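PDB 4U60: structural protein VP1 from Trichodysplasia spinulosa-associated polyomavirus, which forms the pentameric building blocks of the viral capsid and binds sialylated glycolipid glycans such as the GM1 oligosaccharide. Local coordinates for residues P235-D240 with I271-R276; G63-Y68 with D157-P162; V102-N107 with R263-Y268. All coordinates share one frame; numbering follows the deposited sequence. Where two conformers were deposited one is given.

Contact 1: P235-D240 with I271-R276; sequences PLCKGD and ILLRKR
Cys237 and Leu273 each hold the gamma atom anti to their own carbonyl carbon (chi1 -67° and -57°), and from there the thiol of one reaches a methyl of the other, with Cys237 SG 3.9 Å from Leu273 CD2. Arg276 makes the other touch. Its chi1 of 172° sends CG toward Leu236, whose CD2 methyl lies 4.1 Å from Arg276 CG, and the two side chains meet at a slant. Only the aliphatic root of the arginine is used here. Beyond it the chain bends at chi2 and chi3 and carries the guanidinium to a hydrogen bond with the carbonyl of Leu13 and a salt bridge with Glu91, which also lies against Leu236. Both touches are apolar van der Waals packing between side chains, and the backbones stay well apart, Leu236 CA being 8.2 Å from Arg276 CA. The segment 235-240 takes its backbone partners from other parts of the chain: Pro235 bonds to Ala92 and Cys237 to Trp90, both on strand 86-99. Cys237 also packs on Leu75 and Leu242, so that the residue is buried between these two and Leu273. The loop before strand H (241-254) is thus set against strand I (260-279) of the BIDG sheet, closing on the apolar core at Leu242, as part of the viral jelly-roll fold.

Contact 2: G63-Y68 with D157-P162; sequences GEIPTY and DKLVVP
Leu159 carries its whole side of this contact: CD2 meets Thr67, and both methyls face Ile65. The closest touch is between methyls, Leu159 CD2 lying 4.0 Å from Thr67 CG2 where the two side chains cross. Thr67 is turned for it: chi1 of 51° puts CG2 anti to the carbonyl carbon and leaves OG1 for a weak hydrogen bond to the carbonyl of Arg32. Ile65 sits a little farther off, with CD1 4.4 Å from Leu159 CD2 and the same 4.4 Å from Leu159 CD1, so that its end faces the fork of the leucine. Ile65 and Thr67 are buried on this tight side, where Pro187 and Glu189 also touch Ile65. The two segments belong to the long BC and EF loops of the VP1 jelly roll, which join strand 12-29 to 69-74 and strand 129-136 to 201-208, and here the two loops lean on each other without any regular structure. The glycan site is near: the side chain of Ile65 is about 8 Å from a bound sialic acid, His109 of a second subunit packs on Ile65 and Glu64, and Glu64 OE1 is hydrogen-bonded to Thr50 and Thr61, two residues of a glycan pocket, consistent with a second-shell part for Glu64. On the loose side the chain before Leu159 turns out to solvent. Asp157 and Lys158 are exposed there, and the lysine is not modelled beyond CD, whereas after Leu159 the carbonyl of Val160 is held by Trp191 NE1.

Contact 3: V102-N107 with R263-Y268; sequences VSSLVN and RGLPRY
A short 3-10 turn bearing Val102 and Ser104 packs against Leu265 and Arg263, at the break in strand 260-279, next to the interface with another subunit. Leu265 fills most of the join. One methyl, CD1, reaches the backbone of the turn, 4.0 Å from Val102 N, and stands 4.4 Å from Val102 CG2, although the valine side chain leaves its backbone on the far side. The other methyl, CD2, comes 3.9 Å from Ser104 OG and also covers one face of the Arg263 guanidinium, 4.1 Å above its plane and displaced toward the rim. In jelly-roll terms the turn opens the DE loop, and its partner is the start of strand I, just after the HI turn. Polar contact between the two is made through a water at the edge of the guanidinium and in its plane. The water accepts from Arg263 NH2 at 2.9 Å and donates to Ser104 OG at 2.8 Å, while the hydroxyl is also hydrogen-bonded to the carbonyl of Gly101. Arg263 has further partners, the strongest being the carbonyl of Gln170 of a third subunit, bonded to NH1, which also bonds to the carbonyl of Gly44; Tyr45 adds a cation-pi contact. These fix the flat group at several points, and Leu145 of the third subunit packs on both Ser104 and Pro266.

In the fold
From the N terminus, contact 2 opens first at 63-68 in the BC loop and contact 3 at 102-107 in the DE loop. Contact 2 closes at 157-162, so these two cross. Contact 1 opens at 235-240 ahead of strand 241-254, contact 3 closes at 263-268, and contact 1 closes at 271-276 on the same strand, crossing contact 3 in turn; contacts 1 and 2 lie in series. Contact 1 sets the loop leading into strand 241-254 against strand 260-279, about 30 Å, centre to centre, from either of the others. Contacts 2 and 3 face subunit boundaries: Tyr68 of one subunit meets Ser103 of its neighbour, so segments 63-68 and 102-107 adjoin across the pentamer interface.

Contact 1: P235-D240 with I271-R276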
loop_
_atom_site.group_PDB
_atom_site.type_symbol
_atom_site.label_atom_id
_atom_site.label_comp_id
_atom_site.label_asym_id
_atom_site.label_seq_id
_atom_site.Cartn_x
_atom_site.Cartn_y
_atom_site.Cartn_z
ATOM N N PRO C 235 10.269 23.722 -17.273
ATOM C CA PRO C 235 9.731 25.077 -17.120
ATOM C C PRO C 235 10.768 26.140 -17.535
ATOM O O PRO C 235 11.943 26.023 -17.182
ATOM C CB PRO C 235 9.423 25.160 -15.633
ATOM C CG PRO C 235 9.154 23.743 -15.220
ATOM C CD PRO C 235 10.154 22.945 -16.019
ATOM N N LEU C 236 10.323 27.139 -18.284
ATOM C CA LEU C 236 11.186 28.231 -18.782
ATOM C C LEU C 236 10.889 29.483 -17.970
ATOM O O LEU C 236 9.738 29.889 -17.836
ATOM C CB LEU C 236 10.970 28.439 -20.269
ATOM C CG LEU C 236 11.289 27.216 -21.141
ATOM C CD1 LEU C 236 10.838 27.461 -22.574
ATOM C CD2 LEU C 236 12.770 26.877 -21.125
ATOM N N CYS C 237 11.931 30.024 -17.345
ATOM C CA CYS C 237 11.771 31.042 -16.326
ATOM C C CYS C 237 11.633 32.444 -16.898
ATOM O O CYS C 237 12.631 33.128 -17.203
ATOM C CB CYS C 237 12.942 30.952 -15.343
ATOM S SG CYS C 237 12.874 29.399 -14.412
ATOM N N LYS C 238 10.376 32.859 -17.034
ATOM C CA LYS C 238 10.035 34.138 -17.630
ATOM C C LYS C 238 10.522 35.277 -16.751
ATOM O O LYS C 238 10.348 35.252 -15.524
ATOM C CB LYS C 238 8.532 34.212 -17.848
ATOM C CG LYS C 238 8.036 33.226 -18.898
ATOM C CD LYS C 238 6.520 33.234 -19.010
ATOM C CE LYS C 238 6.046 32.288 -20.113
ATOM N NZ LYS C 238 4.566 32.261 -20.245
ATOM N N GLY C 239 11.169 36.249 -17.376
ATOM C CA GLY C 239 11.766 37.367 -16.650
ATOM C C GLY C 239 12.803 36.949 -15.625
ATOM O O GLY C 239 13.010 37.646 -14.629
ATOM N N ASP C 240 13.462 35.815 -15.865
ATOM C CA ASP C 240 14.455 35.259 -14.933
ATOM C C ASP C 240 13.915 35.063 -13.513
ATOM O O ASP C 240 14.635 35.266 -12.536
ATOM C CB ASP C 240 15.706 36.157 -14.920
ATOM C CG ASP C 240 16.319 36.316 -16.292
ATOM O OD1 ASP C 240 16.166 35.392 -17.135
ATOM O OD2 ASP C 240 16.936 37.385 -16.558
ATOM N N ILE C 271 17.035 22.879 -6.951
ATOM C CA ILE C 271 16.596 22.879 -8.334
ATOM C C ILE C 271 17.779 23.130 -9.264
ATOM O O ILE C 271 18.542 24.078 -9.080
ATOM C CB ILE C 271 15.505 23.951 -8.550
ATOM C CG1 ILE C 271 14.307 23.647 -7.648
ATOM C CG2 ILE C 271 15.114 24.021 -10.012
ATOM C CD1 ILE C 271 13.398 24.816 -7.388
ATOM N N LEU C 272 17.928 22.255 -10.246
ATOM C CA LEU C 272 18.964 22.371 -11.262
ATOM C C LEU C 272 18.379 23.058 -12.472
ATOM O O LEU C 272 17.321 22.654 -12.939
ATOM C CB LEU C 272 19.458 20.978 -11.641
ATOM C CG LEU C 272 20.535 20.924 -12.713
ATOM C CD1 LEU C 272 21.846 21.430 -12.148
ATOM C CD2 LEU C 272 20.683 19.504 -13.249
ATOM N N LEU C 273 19.064 24.090 -12.976
ATOM C CA LEU C 273 18.611 24.816 -14.174
ATOM C C LEU C 273 19.715 24.909 -15.193
ATOM O O LEU C 273 20.908 24.876 -14.847
ATOM C CB LEU C 273 18.132 26.231 -13.849
ATOM C CG LEU C 273 17.009 26.304 -12.815
ATOM C CD1 LEU C 273 17.599 26.691 -11.469
ATOM C CD2 LEU C 273 15.937 27.296 -13.201
ATOM N N ARG C 274 19.312 25.041 -16.453
ATOM C CA ARG C 274 20.238 25.106 -17.555
ATOM C C ARG C 274 19.809 26.203 -18.509
ATOM O O ARG C 274 18.637 26.579 -18.556
ATOM C CB ARG C 274 20.319 23.765 -18.290
ATOM C CG ARG C 274 19.065 23.374 -19.058
ATOM C CD ARG C 274 19.199 22.005 -19.689
ATOM N NE ARG C 274 17.948 21.557 -20.298
ATOM C CZ ARG C 274 17.685 20.297 -20.674
ATOM N NH1 ARG C 274 18.580 19.336 -20.516
ATOM N NH2 ARG C 274 16.522 19.993 -21.221
ATOM N N LYS C 275 20.765 26.710 -19.273
ATOM C CA LYS C 275 20.474 27.759 -20.230
ATOM C C LYS C 275 19.878 27.186 -21.503
ATOM O O LYS C 275 20.442 26.267 -22.101
ATOM C CB LYS C 275 21.731 28.550 -20.580
ATOM C CG LYS C 275 22.198 29.481 -19.483
ATOM C CD LYS C 275 23.439 30.251 -19.914
ATOM C CE LYS C 275 24.046 31.004 -18.738
ATOM N NZ LYS C 275 25.327 31.663 -19.109
ATOM N N ARG C 276 18.754 27.771 -21.912
ATOM C CA ARG C 276 18.043 27.384 -23.126
ATOM C C ARG C 276 17.846 28.597 -24.047
ATOM O O ARG C 276 17.342 29.638 -23.629
ATOM C CB ARG C 276 16.678 26.810 -22.763
ATOM C CG ARG C 276 15.755 26.539 -23.948
ATOM C CD ARG C 276 16.152 25.288 -24.713
ATOM N NE ARG C 276 15.712 24.084 -24.011
ATOM C CZ ARG C 276 15.451 22.903 -24.579
ATOM N NH1 ARG C 276 15.598 22.726 -25.887
ATOM N NH2 ARG C 276 15.027 21.894 -23.821
#

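Contact 2: G63-Y68 with D157-P162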
loop_
_atom_site.group_PDB
_atom_site.type_symbol
_atom_site.label_atom_id
_atom_site.label_comp_id
_atom_site.label_asym_id
_atom_site.label_seq_id
_atom_site.Cartn_x
_atom_site.Cartn_y
_atom_site.Cartn_z
ATOM N N GLY C 63 -6.715 33.031 11.133
ATOM C CA GLY C 63 -5.586 32.166 11.435
ATOM C C GLY C 63 -5.876 30.693 11.569
ATOM O O GLY C 63 -4.965 29.935 11.875
ATOM N N GLU C 64 -7.116 30.248 11.371
ATOM C CA GLU C 64 -7.390 28.820 11.484
ATOM C C GLU C 64 -7.307 28.064 10.163
ATOM O O GLU C 64 -7.573 26.868 10.141
ATOM C CB GLU C 64 -8.739 28.537 12.159
ATOM C CG GLU C 64 -10.000 28.764 11.333
ATOM C CD GLU C 64 -11.208 28.187 12.036
ATOM O OE1 GLU C 64 -11.909 28.967 12.741
ATOM O OE2 GLU C 64 -11.412 26.954 11.924
ATOM N N ILE C 65 -6.966 28.737 9.066
ATOM C CA ILE C 65 -6.952 28.023 7.813
ATOM C C ILE C 65 -5.578 28.071 7.115
ATOM O O ILE C 65 -4.947 29.115 6.999
ATOM C CB ILE C 65 -8.102 28.363 6.869
ATOM C CG1 ILE C 65 -7.895 29.750 6.389
ATOM C CG2 ILE C 65 -9.510 28.097 7.458
ATOM C CD1 ILE C 65 -7.204 29.716 5.063
ATOM N N PRO C 66 -5.114 26.905 6.682
ATOM C CA PRO C 66 -3.850 26.806 5.965
ATOM C C PRO C 66 -3.856 27.477 4.591
ATOM O O PRO C 66 -4.884 27.470 3.901
ATOM C CB PRO C 66 -3.656 25.299 5.827
ATOM C CG PRO C 66 -4.369 24.731 7.008
ATOM C CD PRO C 66 -5.549 25.613 7.227
ATOM N N THR C 67 -2.702 28.026 4.206
ATOM C CA THR C 67 -2.531 28.673 2.917
ATOM C C THR C 67 -1.299 28.096 2.225
ATOM O O THR C 67 -0.494 27.385 2.847
ATOM C CB THR C 67 -2.379 30.197 3.053
ATOM O OG1 THR C 67 -1.374 30.495 4.024
ATOM C CG2 THR C 67 -3.691 30.826 3.480
ATOM N N TYR C 68 -1.177 28.351 0.937
ATOM C CA TYR C 68 0.023 27.939 0.194
ATOM C C TYR C 68 1.245 28.752 0.582
ATOM O O TYR C 68 1.177 29.980 0.805
ATOM C CB TYR C 68 -0.192 28.023 -1.311
ATOM C CG TYR C 68 -1.221 27.042 -1.835
ATOM C CD1 TYR C 68 -0.896 25.703 -1.971
ATOM C CD2 TYR C 68 -2.512 27.438 -2.143
ATOM C CE1 TYR C 68 -1.815 24.789 -2.459
ATOM C CE2 TYR C 68 -3.448 26.538 -2.612
ATOM C CZ TYR C 68 -3.096 25.200 -2.749
ATOM O OH TYR C 68 -4.015 24.280 -3.211
ATOM N N ASP C 157 -8.872 39.834 6.304
ATOM C CA ASP C 157 -8.820 40.506 5.007
ATOM C C ASP C 157 -7.452 40.384 4.311
ATOM O O ASP C 157 -7.274 40.916 3.216
ATOM C CB ASP C 157 -9.242 41.987 5.122
ATOM C CG ASP C 157 -8.309 42.818 5.987
ATOM O OD1 ASP C 157 -7.141 42.449 6.217
ATOM O OD2 ASP C 157 -8.736 43.894 6.454
ATOM N N LYS C 158 -6.490 39.696 4.917
ATOM C CA LYS C 158 -5.220 39.450 4.247
ATOM C C LYS C 158 -5.260 38.210 3.360
ATOM O O LYS C 158 -4.315 37.945 2.619
ATOM C CB LYS C 158 -4.098 39.321 5.264
ATOM C CG LYS C 158 -3.831 40.583 6.055
ATOM C CD LYS C 158 -2.640 40.352 6.972
ATOM N N LEU C 159 -6.337 37.444 3.430
ATOM C CA LEU C 159 -6.497 36.301 2.537
ATOM C C LEU C 159 -6.856 36.811 1.149
ATOM O O LEU C 159 -7.414 37.894 1.021
ATOM C CB LEU C 159 -7.580 35.356 3.036
ATOM C CG LEU C 159 -7.376 34.754 4.424
ATOM C CD1 LEU C 159 -8.569 33.929 4.852
ATOM C CD2 LEU C 159 -6.102 33.918 4.471
ATOM N N VAL C 160 -6.503 36.058 0.118
ATOM C CA VAL C 160 -6.905 36.380 -1.235
ATOM C C VAL C 160 -7.975 35.389 -1.666
ATOM O O VAL C 160 -7.714 34.186 -1.784
ATOM C CB VAL C 160 -5.721 36.344 -2.214
ATOM C CG1 VAL C 160 -6.185 36.676 -3.622
ATOM C CG2 VAL C 160 -4.633 37.311 -1.739
ATOM N N VAL C 161 -9.182 35.902 -1.863
ATOM C CA VAL C 161 -10.336 35.071 -2.203
ATOM C C VAL C 161 -11.197 35.863 -3.159
ATOM O O VAL C 161 -10.990 37.079 -3.279
ATOM C CB VAL C 161 -11.139 34.672 -0.942
ATOM C CG1 VAL C 161 -10.302 33.818 -0.021
ATOM C CG2 VAL C 161 -11.673 35.885 -0.224
ATOM N N PRO C 162 -12.166 35.216 -3.831
ATOM C CA PRO C 162 -12.984 35.981 -4.773
ATOM C C PRO C 162 -13.852 37.010 -4.084
ATOM O O PRO C 162 -14.200 36.844 -2.923
ATOM C CB PRO C 162 -13.866 34.903 -5.433
ATOM C CG PRO C 162 -13.088 33.628 -5.271
ATOM C CD PRO C 162 -12.452 33.773 -3.911
#

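Contact 3: V102-N107 with R263-Y268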
loop_
_atom_site.group_PDB
_atom_site.type_symbol
_atom_site.label_atom_id
_atom_site.label_comp_id
_atom_site.label_asym_id
_atom_site.label_seq_id
_atom_site.Cartn_x
_atom_site.Cartn_y
_atom_site.Cartn_z
ATOM N N VAL C 102 10.440 15.749 9.835
ATOM C CA VAL C 102 9.528 14.605 10.023
ATOM C C VAL C 102 9.695 13.992 11.410
ATOM O O VAL C 102 8.724 13.617 12.058
ATOM C CB VAL C 102 9.709 13.553 8.899
ATOM C CG1 VAL C 102 8.910 12.276 9.183
ATOM C CG2 VAL C 102 9.283 14.131 7.562
ATOM N N SER C 103 10.930 13.903 11.875
ATOM C CA SER C 103 11.216 13.315 13.177
ATOM C C SER C 103 10.606 14.068 14.348
ATOM O O SER C 103 10.454 13.478 15.432
ATOM C CB SER C 103 12.722 13.144 13.373
ATOM O OG SER C 103 13.352 14.389 13.510
ATOM N N SER C 104 10.251 15.343 14.157
ATOM C CA SER C 104 9.556 16.099 15.210
ATOM C C SER C 104 8.201 15.514 15.596
ATOM O O SER C 104 7.651 15.842 16.669
ATOM C CB SER C 104 9.361 17.580 14.831
ATOM O OG SER C 104 8.422 17.705 13.769
ATOM N N LEU C 105 7.664 14.648 14.746
ATOM C CA LEU C 105 6.403 14.001 15.028
ATOM C C LEU C 105 6.564 12.817 15.973
ATOM O O LEU C 105 5.577 12.250 16.426
ATOM C CB LEU C 105 5.736 13.592 13.705
ATOM C CG LEU C 105 5.464 14.750 12.724
ATOM C CD1 LEU C 105 4.883 14.138 11.453
ATOM C CD2 LEU C 105 4.521 15.772 13.329
ATOM N N VAL C 106 7.814 12.461 16.309
ATOM C CA VAL C 106 8.103 11.453 17.314
ATOM C C VAL C 106 8.090 12.171 18.668
ATOM O O VAL C 106 9.132 12.420 19.288
ATOM C CB VAL C 106 9.466 10.772 17.045
ATOM C CG1 VAL C 106 9.765 9.711 18.109
ATOM C CG2 VAL C 106 9.529 10.166 15.651
ATOM N N ASN C 107 6.906 12.549 19.105
ATOM C CA ASN C 107 6.772 13.342 20.327
ATOM C C ASN C 107 5.377 13.114 20.867
ATOM O O ASN C 107 4.404 13.495 20.229
ATOM C CB ASN C 107 7.030 14.812 20.039
ATOM C CG ASN C 107 7.030 15.661 21.300
ATOM O OD1 ASN C 107 6.441 15.289 22.323
ATOM N ND2 ASN C 107 7.672 16.816 21.230
ATOM N N ARG C 263 -1.054 21.161 11.926
ATOM C CA ARG C 263 0.403 21.206 12.002
ATOM C C ARG C 263 1.008 21.011 10.616
ATOM O O ARG C 263 0.615 20.075 9.902
ATOM C CB ARG C 263 0.917 20.112 12.921
ATOM C CG ARG C 263 2.429 19.955 12.992
ATOM C CD ARG C 263 3.141 21.269 13.313
ATOM N NE ARG C 263 4.504 21.068 13.778
ATOM C CZ ARG C 263 5.430 22.019 13.833
ATOM N NH1 ARG C 263 5.154 23.233 13.395
ATOM N NH2 ARG C 263 6.651 21.743 14.263
ATOM N N GLY C 264 1.949 21.898 10.258
ATOM C CA GLY C 264 2.635 21.864 8.986
ATOM C C GLY C 264 4.124 21.762 9.172
ATOM O O GLY C 264 4.633 22.090 10.247
ATOM N N LEU C 265 4.818 21.291 8.121
ATOM C CA LEU C 265 6.268 21.207 8.132
ATOM C C LEU C 265 6.863 21.970 6.945
ATOM O O LEU C 265 6.197 22.140 5.909
ATOM C CB LEU C 265 6.732 19.749 8.093
ATOM C CG LEU C 265 6.464 18.936 9.377
ATOM C CD1 LEU C 265 6.919 17.503 9.156
ATOM C CD2 LEU C 265 7.153 19.513 10.603
ATOM N N PRO C 266 8.124 22.395 7.081
ATOM C CA PRO C 266 8.783 23.076 5.984
ATOM C C PRO C 266 9.199 22.107 4.880
ATOM O O PRO C 266 9.277 20.899 5.102
ATOM C CB PRO C 266 10.022 23.711 6.639
ATOM C CG PRO C 266 10.159 23.101 8.006
ATOM C CD PRO C 266 9.032 22.141 8.211
ATOM N N ARG C 267 9.446 22.648 3.698
ATOM C CA ARG C 267 9.929 21.866 2.580
ATOM C C ARG C 267 11.183 22.526 2.020
ATOM O O ARG C 267 11.256 23.759 1.879
ATOM C CB ARG C 267 8.858 21.779 1.499
ATOM C CG ARG C 267 9.271 20.964 0.286
ATOM C CD ARG C 267 8.084 20.782 -0.653
ATOM N NE ARG C 267 7.133 19.755 -0.206
ATOM C CZ ARG C 267 7.184 18.465 -0.540
ATOM N NH1 ARG C 267 8.169 17.988 -1.306
ATOM N NH2 ARG C 267 6.252 17.626 -0.113
ATOM N N TYR C 268 12.144 21.674 1.688
ATOM C CA TYR C 268 13.402 22.062 1.077
ATOM C C TYR C 268 13.392 21.744 -0.407
ATOM O O TYR C 268 12.780 20.766 -0.827
ATOM C CB TYR C 268 14.512 21.266 1.757
ATOM C CG TYR C 268 15.831 21.312 1.029
ATOM C CD1 TYR C 268 16.733 22.344 1.259
ATOM C CD2 TYR C 268 16.177 20.323 0.116
ATOM C CE1 TYR C 268 17.963 22.398 0.590
ATOM C CE2 TYR C 268 17.396 20.360 -0.549
ATOM C CZ TYR C 268 18.288 21.391 -0.300
ATOM O OH TYR C 268 19.503 21.428 -0.950
HETATM O O HOH W 1 6.207 18.933 14.862
#